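Local coordinates for protein hydrolase (Burkholderia cenocepacia, PDB 4QKU) that probably hydrolyses fumarylacetoacetate to fumarate and acetoacetate, the last step of phenylalanine and tyrosine breakdown, with the help of bound metal ions, at residues G57-D62 with V131-A136; V76-G81 with R102-Q107; V297-Q302 with L310-K315; D319-V324 with R339-H344. All blocks are in the same frame, centred on the assembly; numbering follows the deposited sequence.

Contact 1 (G57-D62 with V131-A136); sequences GVALGD and VAQRDA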
loop_
_atom_site.group_PDB
_atom_site.type_symbol
_atom_site.label_atom_id
_atom_site.label_comp_id
_atom_site.label_asym_id
_atom_site.label_seq_id
_atom_site.Cartn_x
_atom_site.Cartn_y
_atom_site.Cartn_z
ATOM N N GLY B 57 16.168 19.402 1.097
ATOM C CA GLY B 57 17.425 19.807 1.746
ATOM C C GLY B 57 18.412 18.669 1.933
ATOM O O GLY B 57 18.079 17.498 1.742
ATOM N N VAL B 58 19.654 19.022 2.241
ATOM C CA VAL B 58 20.749 18.055 2.483
ATOM C C VAL B 58 21.449 18.445 3.788
ATOM O O VAL B 58 21.778 19.620 4.008
ATOM C CB VAL B 58 21.748 18.030 1.333
ATOM C CG1 VAL B 58 23.022 17.263 1.709
ATOM C CG2 VAL B 58 21.128 17.414 0.097
ATOM N N ALA B 59 21.610 17.465 4.672
ATOM C CA ALA B 59 22.204 17.683 5.970
ATOM C C ALA B 59 23.700 17.757 5.821
ATOM O O ALA B 59 24.293 16.980 5.077
ATOM C CB ALA B 59 21.856 16.538 6.911
ATOM N N LEU B 60 24.310 18.687 6.541
ATOM C CA LEU B 60 25.756 18.796 6.602
ATOM C C LEU B 60 26.088 19.460 7.938
ATOM O O LEU B 60 25.639 20.579 8.214
ATOM C CB LEU B 60 26.272 19.635 5.419
ATOM C CG LEU B 60 27.781 19.694 5.236
ATOM C CD1 LEU B 60 28.405 18.314 5.106
ATOM C CD2 LEU B 60 28.148 20.536 4.032
ATOM N N GLY B 61 26.895 18.782 8.757
ATOM C CA GLY B 61 27.177 19.259 10.109
ATOM C C GLY B 61 25.852 19.456 10.826
ATOM O O GLY B 61 24.984 18.586 10.784
ATOM N N ASP B 62 25.688 20.610 11.457
ATOM C CA ASP B 62 24.463 20.923 12.195
ATOM C C ASP B 62 23.534 21.802 11.355
ATOM O O ASP B 62 22.611 22.403 11.884
ATOM C CB ASP B 62 24.800 21.592 13.552
ATOM C CG ASP B 62 25.408 22.995 13.410
ATOM O OD1 ASP B 62 25.540 23.521 12.281
ATOM O OD2 ASP B 62 25.757 23.604 14.449
ATOM N N VAL B 131 20.406 26.595 6.635
ATOM C CA VAL B 131 19.450 26.699 7.705
ATOM C C VAL B 131 19.888 25.741 8.796
ATOM O O VAL B 131 20.159 24.580 8.524
ATOM C CB VAL B 131 18.056 26.316 7.200
ATOM C CG1 VAL B 131 17.072 26.220 8.355
ATOM C CG2 VAL B 131 17.575 27.329 6.164
ATOM N N ALA B 132 19.958 26.224 10.027
ATOM C CA ALA B 132 20.361 25.368 11.135
ATOM C C ALA B 132 19.277 24.308 11.357
ATOM O O ALA B 132 18.079 24.613 11.274
ATOM C CB ALA B 132 20.608 26.184 12.406
ATOM N N GLN B 133 19.709 23.076 11.602
ATOM C CA GLN B 133 18.787 21.982 11.891
ATOM C C GLN B 133 17.921 22.329 13.082
ATOM O O GLN B 133 16.742 22.019 13.096
ATOM C CB GLN B 133 19.555 20.682 12.116
ATOM C CG GLN B 133 20.132 20.118 10.821
ATOM C CD GLN B 133 21.045 18.914 11.035
ATOM O OE1 GLN B 133 20.742 18.031 11.844
ATOM N NE2 GLN B 133 22.149 18.859 10.305
ATOM N N ARG B 134 18.521 23.012 14.060
ATOM C CA ARG B 134 17.840 23.521 15.253
ATOM C C ARG B 134 16.622 24.410 14.910
ATOM O O ARG B 134 15.670 24.434 15.660
ATOM C CB ARG B 134 18.852 24.245 16.167
ATOM N N ASP B 135 16.643 25.122 13.781
ATOM C CA ASP B 135 15.506 25.973 13.367
ATOM C C ASP B 135 14.637 25.389 12.250
ATOM O O ASP B 135 13.938 26.121 11.559
ATOM C CB ASP B 135 16.008 27.315 12.846
ATOM C CG ASP B 135 16.936 27.997 13.793
ATOM O OD1 ASP B 135 16.732 27.908 15.020
ATOM O OD2 ASP B 135 17.869 28.654 13.289
ATOM N N ALA B 136 14.704 24.091 12.032
ATOM C CA ALA B 136 14.000 23.497 10.913
ATOM C C ALA B 136 13.096 22.419 11.435
ATOM O O ALA B 136 13.301 21.900 12.539
ATOM C CB ALA B 136 14.985 22.910 9.905
HETATM O O HOH W 1 21.225 22.967 14.309
#

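Contact 2 (V76-G81 with R102-Q107); sequences VTLPAG and RSVRVQ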
loop_
_atom_site.group_PDB
_atom_site.type_symbol
_atom_site.label_atom_id
_atom_site.label_comp_id
_atom_site.label_asym_id
_atom_site.label_seq_id
_atom_site.Cartn_x
_atom_site.Cartn_y
_atom_site.Cartn_z
ATOM N N VAL B 76 24.016 25.171 -7.893
ATOM C CA VAL B 76 23.800 23.757 -8.173
ATOM C C VAL B 76 22.870 23.688 -9.362
ATOM O O VAL B 76 21.904 24.441 -9.443
ATOM C CB VAL B 76 23.220 22.981 -6.963
ATOM C CG1 VAL B 76 21.794 23.415 -6.662
ATOM C CG2 VAL B 76 23.258 21.485 -7.206
ATOM N N THR B 77 23.184 22.823 -10.312
ATOM C CA THR B 77 22.403 22.760 -11.527
ATOM C C THR B 77 21.947 21.334 -11.777
ATOM O O THR B 77 22.632 20.391 -11.432
ATOM C CB THR B 77 23.169 23.324 -12.752
ATOM O OG1 THR B 77 24.482 22.770 -12.791
ATOM C CG2 THR B 77 23.287 24.857 -12.674
ATOM N N LEU B 78 20.765 21.212 -12.373
ATOM C CA LEU B 78 20.139 19.943 -12.658
ATOM C C LEU B 78 19.813 19.881 -14.148
ATOM O O LEU B 78 19.924 20.888 -14.843
ATOM C CB LEU B 78 18.867 19.833 -11.836
ATOM C CG LEU B 78 19.136 19.330 -10.424
ATOM C CD1 LEU B 78 18.054 19.760 -9.441
ATOM C CD2 LEU B 78 19.259 17.824 -10.466
ATOM N N PRO B 79 19.427 18.685 -14.651
ATOM C CA PRO B 79 18.909 18.604 -16.016
ATOM C C PRO B 79 17.873 19.681 -16.258
ATOM O O PRO B 79 17.054 19.966 -15.372
ATOM C CB PRO B 79 18.230 17.227 -16.052
ATOM C CG PRO B 79 18.949 16.405 -15.029
ATOM C CD PRO B 79 19.437 17.365 -13.975
ATOM N N ALA B 80 17.911 20.308 -17.427
ATOM C CA ALA B 80 16.825 21.212 -17.809
ATOM C C ALA B 80 15.497 20.444 -17.693
ATOM O O ALA B 80 15.425 19.273 -18.070
ATOM C CB ALA B 80 17.027 21.719 -19.230
ATOM N N GLY B 81 14.466 21.090 -17.164
ATOM C CA GLY B 81 13.148 20.473 -17.113
ATOM C C GLY B 81 12.252 21.128 -16.099
ATOM O O GLY B 81 12.433 22.302 -15.770
ATOM N N ARG B 102 23.987 11.682 -8.510
ATOM C CA ARG B 102 25.414 11.806 -8.443
ATOM C C ARG B 102 25.852 13.199 -8.822
ATOM O O ARG B 102 26.631 13.804 -8.088
ATOM C CB ARG B 102 26.073 10.764 -9.318
ATOM C CG ARG B 102 26.051 9.431 -8.620
ATOM C CD ARG B 102 26.385 8.276 -9.554
ATOM N NE ARG B 102 26.277 7.024 -8.805
ATOM C CZ ARG B 102 26.677 5.839 -9.243
ATOM N NH1 ARG B 102 27.218 5.737 -10.439
ATOM N NH2 ARG B 102 26.557 4.767 -8.453
ATOM N N SER B 103 25.320 13.736 -9.916
ATOM C CA SER B 103 25.678 15.084 -10.302
ATOM C C SER B 103 25.468 16.056 -9.127
ATOM O O SER B 103 26.356 16.835 -8.796
ATOM C CB SER B 103 24.891 15.560 -11.501
ATOM O OG SER B 103 25.104 16.940 -11.685
ATOM N N VAL B 104 24.316 15.990 -8.478
ATOM C CA VAL B 104 24.070 16.882 -7.359
ATOM C C VAL B 104 25.044 16.605 -6.226
ATOM O O VAL B 104 25.606 17.534 -5.666
ATOM C CB VAL B 104 22.626 16.779 -6.845
ATOM C CG1 VAL B 104 22.460 17.484 -5.491
ATOM C CG2 VAL B 104 21.676 17.371 -7.869
ATOM N N ARG B 105 25.261 15.337 -5.902
ATOM C CA ARG B 105 26.200 14.983 -4.846
ATOM C C ARG B 105 27.592 15.543 -5.118
ATOM O O ARG B 105 28.235 16.067 -4.217
ATOM C CB ARG B 105 26.263 13.466 -4.660
ATOM C CG ARG B 105 27.393 12.990 -3.752
ATOM C CD ARG B 105 27.352 11.476 -3.567
ATOM N NE ARG B 105 28.347 11.061 -2.608
ATOM C CZ ARG B 105 28.168 10.966 -1.297
ATOM N NH1 ARG B 105 27.007 11.210 -0.742
ATOM N NH2 ARG B 105 29.197 10.621 -0.514
ATOM N N VAL B 106 28.040 15.434 -6.355
ATOM C CA VAL B 106 29.357 15.922 -6.745
ATOM C C VAL B 106 29.453 17.444 -6.628
ATOM O O VAL B 106 30.487 17.971 -6.210
ATOM C CB VAL B 106 29.728 15.506 -8.203
ATOM C CG1 VAL B 106 30.898 16.326 -8.752
ATOM C CG2 VAL B 106 30.065 14.021 -8.274
ATOM N N GLN B 107 28.400 18.152 -7.000
ATOM C CA GLN B 107 28.435 19.603 -6.916
ATOM C C GLN B 107 28.475 20.065 -5.456
ATOM O O GLN B 107 29.194 21.014 -5.101
ATOM C CB GLN B 107 27.254 20.206 -7.648
ATOM C CG GLN B 107 27.333 20.016 -9.151
ATOM C CD GLN B 107 26.040 20.417 -9.830
ATOM O OE1 GLN B 107 25.774 21.608 -10.017
ATOM N NE2 GLN B 107 25.226 19.428 -10.208
#

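Contact 3 (V297-Q302 with L310-K315); sequences VAQPEQ and LRHAGK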
loop_
_atom_site.group_PDB
_atom_site.type_symbol
_atom_site.label_atom_id
_atom_site.label_comp_id
_atom_site.label_asym_id
_atom_site.label_seq_id
_atom_site.Cartn_x
_atom_site.Cartn_y
_atom_site.Cartn_z
ATOM N N VAL B 297 29.872 -4.790 2.543
ATOM C CA VAL B 297 30.597 -5.978 3.025
ATOM C C VAL B 297 29.947 -7.259 2.546
ATOM O O VAL B 297 28.863 -7.244 1.999
ATOM C CB VAL B 297 30.729 -6.026 4.572
ATOM C CG1 VAL B 297 31.614 -4.889 5.093
ATOM C CG2 VAL B 297 29.354 -5.992 5.239
ATOM N N ALA B 298 30.642 -8.373 2.771
ATOM C CA ALA B 298 30.154 -9.691 2.369
ATOM C C ALA B 298 28.931 -10.077 3.197
ATOM O O ALA B 298 28.976 -10.096 4.414
ATOM C CB ALA B 298 31.244 -10.740 2.529
ATOM N N GLN B 299 27.836 -10.397 2.507
ATOM C CA GLN B 299 26.624 -10.900 3.167
ATOM C C GLN B 299 26.880 -12.292 3.730
ATOM O O GLN B 299 27.872 -12.922 3.379
ATOM C CB GLN B 299 25.456 -10.955 2.198
ATOM C CG GLN B 299 25.683 -11.821 0.973
ATOM C CD GLN B 299 26.323 -11.058 -0.167
ATOM O OE1 GLN B 299 26.960 -10.025 0.035
ATOM N NE2 GLN B 299 26.156 -11.574 -1.389
ATOM N N PRO B 300 26.003 -12.766 4.633
ATOM C CA PRO B 300 26.218 -14.110 5.197
ATOM C C PRO B 300 26.106 -15.171 4.127
ATOM O O PRO B 300 25.442 -14.950 3.103
ATOM C CB PRO B 300 25.076 -14.267 6.204
ATOM C CG PRO B 300 24.650 -12.887 6.534
ATOM C CD PRO B 300 24.961 -12.019 5.355
ATOM N N GLU B 301 26.737 -16.313 4.374
ATOM C CA GLU B 301 26.629 -17.457 3.485
ATOM C C GLU B 301 25.162 -17.899 3.539
ATOM O O GLU B 301 24.528 -17.812 4.591
ATOM C CB GLU B 301 27.580 -18.586 3.907
ATOM N N GLN B 302 24.610 -18.324 2.405
ATOM C CA GLN B 302 23.228 -18.822 2.373
ATOM C C GLN B 302 23.263 -20.308 2.138
ATOM O O GLN B 302 23.983 -20.793 1.267
ATOM C CB GLN B 302 22.409 -18.136 1.277
ATOM C CG GLN B 302 22.309 -16.636 1.464
ATOM C CD GLN B 302 21.348 -16.014 0.472
ATOM O OE1 GLN B 302 21.570 -16.099 -0.720
ATOM N NE2 GLN B 302 20.270 -15.379 0.967
ATOM N N LEU B 310 17.519 -15.530 -7.509
ATOM C CA LEU B 310 17.894 -14.823 -6.302
ATOM C C LEU B 310 19.391 -14.699 -6.061
ATOM O O LEU B 310 19.795 -14.095 -5.068
ATOM C CB LEU B 310 17.216 -15.482 -5.081
ATOM C CG LEU B 310 15.659 -15.423 -5.039
ATOM C CD1 LEU B 310 15.036 -16.376 -4.030
ATOM C CD2 LEU B 310 15.218 -14.006 -4.760
ATOM N N ARG B 311 20.230 -15.288 -6.917
ATOM C CA ARG B 311 21.678 -15.271 -6.679
ATOM C C ARG B 311 22.300 -13.976 -7.152
ATOM O O ARG B 311 21.849 -13.406 -8.132
ATOM C CB ARG B 311 22.374 -16.415 -7.403
ATOM C CG ARG B 311 22.016 -17.765 -6.846
ATOM C CD ARG B 311 22.427 -18.869 -7.804
ATOM N NE ARG B 311 21.753 -20.121 -7.470
ATOM C CZ ARG B 311 21.912 -21.257 -8.137
ATOM N NH1 ARG B 311 22.694 -21.311 -9.191
ATOM N NH2 ARG B 311 21.292 -22.346 -7.731
ATOM N N HIS B 312 23.323 -13.511 -6.430
ATOM C CA HIS B 312 24.182 -12.421 -6.925
ATOM C C HIS B 312 25.633 -12.562 -6.479
ATOM O O HIS B 312 25.911 -12.997 -5.366
ATOM C CB HIS B 312 23.644 -11.022 -6.557
ATOM C CG HIS B 312 23.325 -10.841 -5.100
ATOM N ND1 HIS B 312 23.890 -11.606 -4.097
ATOM C CD2 HIS B 312 22.508 -9.955 -4.480
ATOM C CE1 HIS B 312 23.415 -11.208 -2.930
ATOM N NE2 HIS B 312 22.576 -10.210 -3.131
ATOM N N ALA B 313 26.539 -12.190 -7.377
ATOM C CA ALA B 313 27.977 -12.143 -7.118
ATOM C C ALA B 313 28.307 -10.879 -6.349
ATOM O O ALA B 313 27.656 -9.842 -6.511
ATOM C CB ALA B 313 28.737 -12.093 -8.430
ATOM N N GLY B 314 29.338 -10.959 -5.523
ATOM C CA GLY B 314 29.879 -9.785 -4.878
ATOM C C GLY B 314 29.291 -9.515 -3.513
ATOM O O GLY B 314 28.655 -10.373 -2.910
ATOM N N LYS B 315 29.515 -8.305 -3.038
ATOM C CA LYS B 315 29.197 -7.915 -1.693
ATOM C C LYS B 315 27.962 -7.052 -1.749
ATOM O O LYS B 315 27.944 -6.019 -2.439
ATOM C CB LYS B 315 30.385 -7.156 -1.111
ATOM C CG LYS B 315 31.658 -7.979 -1.152
ATOM C CD LYS B 315 32.871 -7.204 -0.658
ATOM C CE LYS B 315 34.074 -8.120 -0.554
ATOM N NZ LYS B 315 35.180 -7.474 0.217
#

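Contact 4 (D319-V324 with R339-H344); sequences DIALEV and RTNFRH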
loop_
_atom_site.group_PDB
_atom_site.type_symbol
_atom_site.label_atom_id
_atom_site.label_comp_id
_atom_site.label_asym_id
_atom_site.label_seq_id
_atom_site.Cartn_x
_atom_site.Cartn_y
_atom_site.Cartn_z
ATOM N N ASP B 319 27.532 -2.481 6.486
ATOM C CA ASP B 319 28.024 -2.486 7.861
ATOM C C ASP B 319 27.445 -1.270 8.581
ATOM O O ASP B 319 28.036 -0.192 8.601
ATOM C CB ASP B 319 29.543 -2.443 7.812
ATOM C CG ASP B 319 30.203 -2.552 9.170
ATOM O OD1 ASP B 319 29.543 -2.632 10.208
ATOM O OD2 ASP B 319 31.452 -2.533 9.181
ATOM N N ILE B 320 26.265 -1.429 9.147
ATOM C CA ILE B 320 25.581 -0.309 9.787
ATOM C C ILE B 320 25.324 -0.727 11.211
ATOM O O ILE B 320 24.513 -1.620 11.459
ATOM C CB ILE B 320 24.238 0.010 9.121
ATOM C CG1 ILE B 320 24.430 0.326 7.631
ATOM C CG2 ILE B 320 23.595 1.209 9.801
ATOM C CD1 ILE B 320 23.148 0.457 6.848
ATOM N N ALA B 321 26.064 -0.113 12.137
ATOM C CA ALA B 321 25.823 -0.304 13.567
ATOM C C ALA B 321 24.453 0.304 13.909
ATOM O O ALA B 321 24.104 1.379 13.400
ATOM C CB ALA B 321 26.905 0.354 14.379
ATOM N N LEU B 322 23.672 -0.419 14.707
ATOM C CA LEU B 322 22.313 0.008 15.032
ATOM C C LEU B 322 22.124 -0.052 16.521
ATOM O O LEU B 322 22.642 -0.952 17.173
ATOM C CB LEU B 322 21.266 -0.906 14.366
ATOM C CG LEU B 322 21.259 -0.873 12.849
ATOM C CD1 LEU B 322 20.510 -2.058 12.273
ATOM C CD2 LEU B 322 20.665 0.438 12.365
ATOM N N GLU B 323 21.355 0.883 17.048
ATOM C CA GLU B 323 21.053 0.903 18.465
ATOM C C GLU B 323 19.632 1.381 18.710
ATOM O O GLU B 323 19.096 2.241 18.002
ATOM C CB GLU B 323 22.039 1.809 19.198
ATOM C CG GLU B 323 21.827 1.867 20.707
ATOM C CD GLU B 323 22.967 2.526 21.460
ATOM O OE1 GLU B 323 23.638 3.414 20.883
ATOM O OE2 GLU B 323 23.211 2.140 22.633
ATOM N N VAL B 324 19.017 0.799 19.728
ATOM C CA VAL B 324 17.711 1.263 20.211
ATOM C C VAL B 324 17.843 1.735 21.652
ATOM O O VAL B 324 18.455 1.058 22.481
ATOM C CB VAL B 324 16.643 0.154 20.149
ATOM C CG1 VAL B 324 15.295 0.701 20.584
ATOM C CG2 VAL B 324 16.563 -0.445 18.757
ATOM N N ARG B 339 21.818 -3.436 20.688
ATOM C CA ARG B 339 22.913 -3.069 19.818
ATOM C C ARG B 339 23.058 -4.184 18.814
ATOM O O ARG B 339 23.213 -5.347 19.180
ATOM C CB ARG B 339 24.210 -2.898 20.619
ATOM C CG ARG B 339 24.424 -1.500 21.184
ATOM C CD ARG B 339 24.954 -1.512 22.636
ATOM N NE ARG B 339 23.883 -1.787 23.626
ATOM C CZ ARG B 339 23.870 -2.754 24.556
ATOM N NH1 ARG B 339 24.859 -3.625 24.689
ATOM N NH2 ARG B 339 22.814 -2.852 25.363
ATOM N N THR B 340 23.001 -3.857 17.543
ATOM C CA THR B 340 23.183 -4.897 16.553
ATOM C C THR B 340 23.769 -4.267 15.284
ATOM O O THR B 340 24.239 -3.111 15.314
ATOM C CB THR B 340 21.854 -5.693 16.330
ATOM O OG1 THR B 340 22.117 -6.871 15.575
ATOM C CG2 THR B 340 20.778 -4.838 15.620
ATOM N N ASN B 341 23.761 -5.015 14.185
ATOM C CA ASN B 341 24.287 -4.507 12.932
ATOM C C ASN B 341 23.484 -5.026 11.745
ATOM O O ASN B 341 23.034 -6.179 11.751
ATOM C CB ASN B 341 25.772 -4.887 12.799
ATOM C CG ASN B 341 26.483 -4.124 11.680
ATOM O OD1 ASN B 341 26.199 -4.298 10.501
ATOM N ND2 ASN B 341 27.423 -3.282 12.054
ATOM N N PHE B 342 23.353 -4.180 10.722
ATOM C CA PHE B 342 22.641 -4.527 9.489
ATOM C C PHE B 342 23.276 -5.654 8.668
ATOM O O PHE B 342 22.571 -6.365 7.956
ATOM C CB PHE B 342 22.528 -3.288 8.590
ATOM C CG PHE B 342 21.624 -3.468 7.394
ATOM C CD1 PHE B 342 20.290 -3.831 7.564
ATOM C CD2 PHE B 342 22.088 -3.253 6.107
ATOM C CE1 PHE B 342 19.448 -3.998 6.479
ATOM C CE2 PHE B 342 21.234 -3.407 5.018
ATOM C CZ PHE B 342 19.912 -3.770 5.213
ATOM N N ARG B 343 24.598 -5.792 8.746
ATOM C CA ARG B 343 25.353 -6.725 7.925
ATOM C C ARG B 343 24.947 -8.190 8.086
ATOM O O ARG B 343 25.247 -8.999 7.228
ATOM C CB ARG B 343 26.844 -6.601 8.243
ATOM C CG ARG B 343 27.253 -7.157 9.614
ATOM C CD ARG B 343 28.732 -6.946 9.902
ATOM N NE ARG B 343 29.562 -7.569 8.871
ATOM C CZ ARG B 343 30.849 -7.292 8.632
ATOM N NH1 ARG B 343 31.504 -6.382 9.353
ATOM N NH2 ARG B 343 31.493 -7.929 7.662
ATOM N N HIS B 344 24.268 -8.532 9.177
ATOM C CA HIS B 344 23.865 -9.929 9.474
ATOM C C HIS B 344 22.543 -10.388 8.805
ATOM O O HIS B 344 22.122 -11.508 9.007
ATOM C CB HIS B 344 23.759 -10.117 10.994
ATOM C CG HIS B 344 25.052 -9.870 11.707
ATOM N ND1 HIS B 344 26.262 -10.338 11.237
ATOM C CD2 HIS B 344 25.334 -9.144 12.823
ATOM C CE1 HIS B 344 27.234 -9.930 12.041
ATOM N NE2 HIS B 344 26.696 -9.198 13.005
#

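Contact 1 (G57-D62 with V131-A136)
The side-chain amide of Q133 is the flat group of this contact, and it lies between a carbonyl and a methyl. On one side of its plane is the carbonyl group of D62, whose C is 3.4 Å from Q133 NE2; on the other is A59 CB, 4.1 Å from the same nitrogen. G61 O stands 2.9 Å from Q133 NE2, tilted out of the amide plane, and the N-H...O angle of 116° marks a weak bond. The stronger partner of Q133 NE2 is Q63 O, just past D62. The first torsion of Q133 sets CG anti to the carbonyl carbon, beside the backbone N, and so 3.5 Å from D62 O; the chain, extended beyond CG, then carries the amide on to G61.

The motif being gripped is the hairpin of strands 55-60 and 63-66. Its connection, G61-D62, has backbone angles close to a type II' turn (55°/-131° at G61), the first position having a positive phi. Strand 130-132, outermost in this antiparallel sheet of the N-terminal region, pairs with 63-66, and the chain leaving it enters a short 3-10 turn at Q133-R134 that sits against the hairpin end.

Backbone atoms complete the junction. Q133 N donates to D62 O at 3.0 Å, and the bond is nearly straight at N-H. A water adds a second link: it donates to D62 O at 2.8 Å and accepts from R134 N at 2.7 Å. D62 O therefore takes both a peptide N-H and a water hydrogen, while D62 N is bonded to T29 OG1.

Contact 2 (V76-G81 with R102-Q107)
A side-chain amide clamped onto the backbone of a loop makes this contact, backed by a small apolar patch. It lies in the N-terminal region of the fold, where the loop following helix 67-72 runs past helix 98-111. Q107, on the helix surface turned to the loop, engages T77 with both ends of its amide, pairing with the N-H and C=O of that one residue as the peptide groups of a neighbouring strand would.

The evidence is in two well-formed bonds. T77 N donates to Q107 OE1 at 2.9 Å, and Q107 NE2 donates back to T77 O at 3.0 Å, with an N-H...O angle of 170° and the acceptor in the amide plane. A third, longer bond comes from T77 OG1, 3.3 Å from Q107 OE1, so that this oxygen takes two donors from one residue. The hydroxyl is brought there by a chi1 of 48°, which holds OG1 between the backbone N and the carbonyl carbon.

Q107 NE2 is also tethered to its own helix: S103 O, one turn back, accepts from it at 3.2 Å, although from above the carbonyl plane rather than on a lone pair, and S103 OG receives a weak bond. These ties to both loop and helix fix which way round the amide sits.

Beside the clamp, V76 lays CG2 against the Q107 amide, 3.8 Å from OE1, and packs on L70 and A71 of helix 67-72. The end of L78 comes close to helix 98-111, with F93 of helix 91-95 touching both L78 and V104; L78 CD2 meets V104 CG2 at 3.6 Å.

Contact 3 (V297-Q302 with L310-K315)
Q299 and K315 bury the most surface here, with H312 a distant third. The Q299 chain starts with CG between the backbone N and the carbonyl carbon (chi1 58°) and bends at chi2 (-88°), which turns its amide onto the facing chain. There NE2 donates to G314 O at 3.2 Å, the N-H...O angle of 138° showing a bent bond. The amide oxygen takes up H316 N, just beyond the segment, and Q299 thereby spans two backbone groups of 314-316.

Both segments belong to the long connection between strands 296-297 and 317-327, an antiparallel pair; the backbones of V297 and A317 are hydrogen-bonded, and the contact brings the two ends of the connection together beyond that pairing. K315 comes nearest to A298 along the backbones, CA to CA 4.5 Å. K315 CB rests 3.5 Å from V297 O, while the extended remainder of the side chain leads off.

H312 approaches Q299 tip to tip, CE1 standing 3.2 Å from Q299 NE2 with amide and ring planes steeply inclined to each other. H312 NE2 is hydrogen-bonded to T348 OG1, and the imidazole stacks with the ring of H316.

Contact 4 (D319-V324 with R339-H344)
L322 and T340 form the antiparallel hydrogen-bonded pair, with L322 N to T340 O at 2.8 Å and T340 N to L322 O at 3.0 Å; the non-hydrogen-bonded pairs A321-N341 and E323-R339 flank it. F342 N extends the pattern by donating to I320 O at 2.9 Å.

Among side-chain polar bonds, those of N341 dominate. With CG anti to the backbone N (chi1 -167°), its amide reaches past the end of the strand pairing: ND2 gives D319 OD1 a bond of 2.9 Å, and OD1 receives R343 N at 2.8 Å on a lone pair, in an Asx turn. I320 N adds a weak bond to the same OD1.

Charges play a looser part. D319 OD2 is 3.9 Å from R343 NH1, a long salt bridge in which the oxygen lies well out of the guanidinium plane and no N-H points at it. E323 and R339 run side by side, but E323 OE2 and R339 NE stay beyond salt-bridge range; S336 OG is hydrogen-bonded to both.

Apolar packing divides between the faces. I320 and F342 lie alongside each other, CB to CB at 3.8 Å, near M251. L322 and T340, with L322 CB beside T340 CG2, turn to L223 of strand 219-229, whereas A321 and E323 turn to W418 of strand 412-421.

The whole is the antiparallel beta hairpin of strands 317-327 and 335-341, the N-to-C directions of the short strands 321-324 and 339-341 lying 149° apart; the side chain of F342 is about 7 Å from that of E224, a predicted calcium ligand.

Overall arrangement
The four contacts fall into two groups. Contacts 1 and 2 belong to the N-terminal region, their centres about 20 Å apart, and contact 2 is nested in the loop that contact 1 closes; their nearest atoms remain about 6 Å apart. Contacts 3 and 4 follow in series in the C-terminal hydrolase region and touch directly: P300 CD packs on R343 O at 3.6 Å, and V297 CB on R343 NH2 at 3.7 Å. Contacts 1 and 3 lie on opposite sides of the chain centre, about 36 Å between centres. Contact 4 alone approaches predicted site residues, the side chain of T340 being about 8 Å from that of T373, a predicted substrate-binding residue.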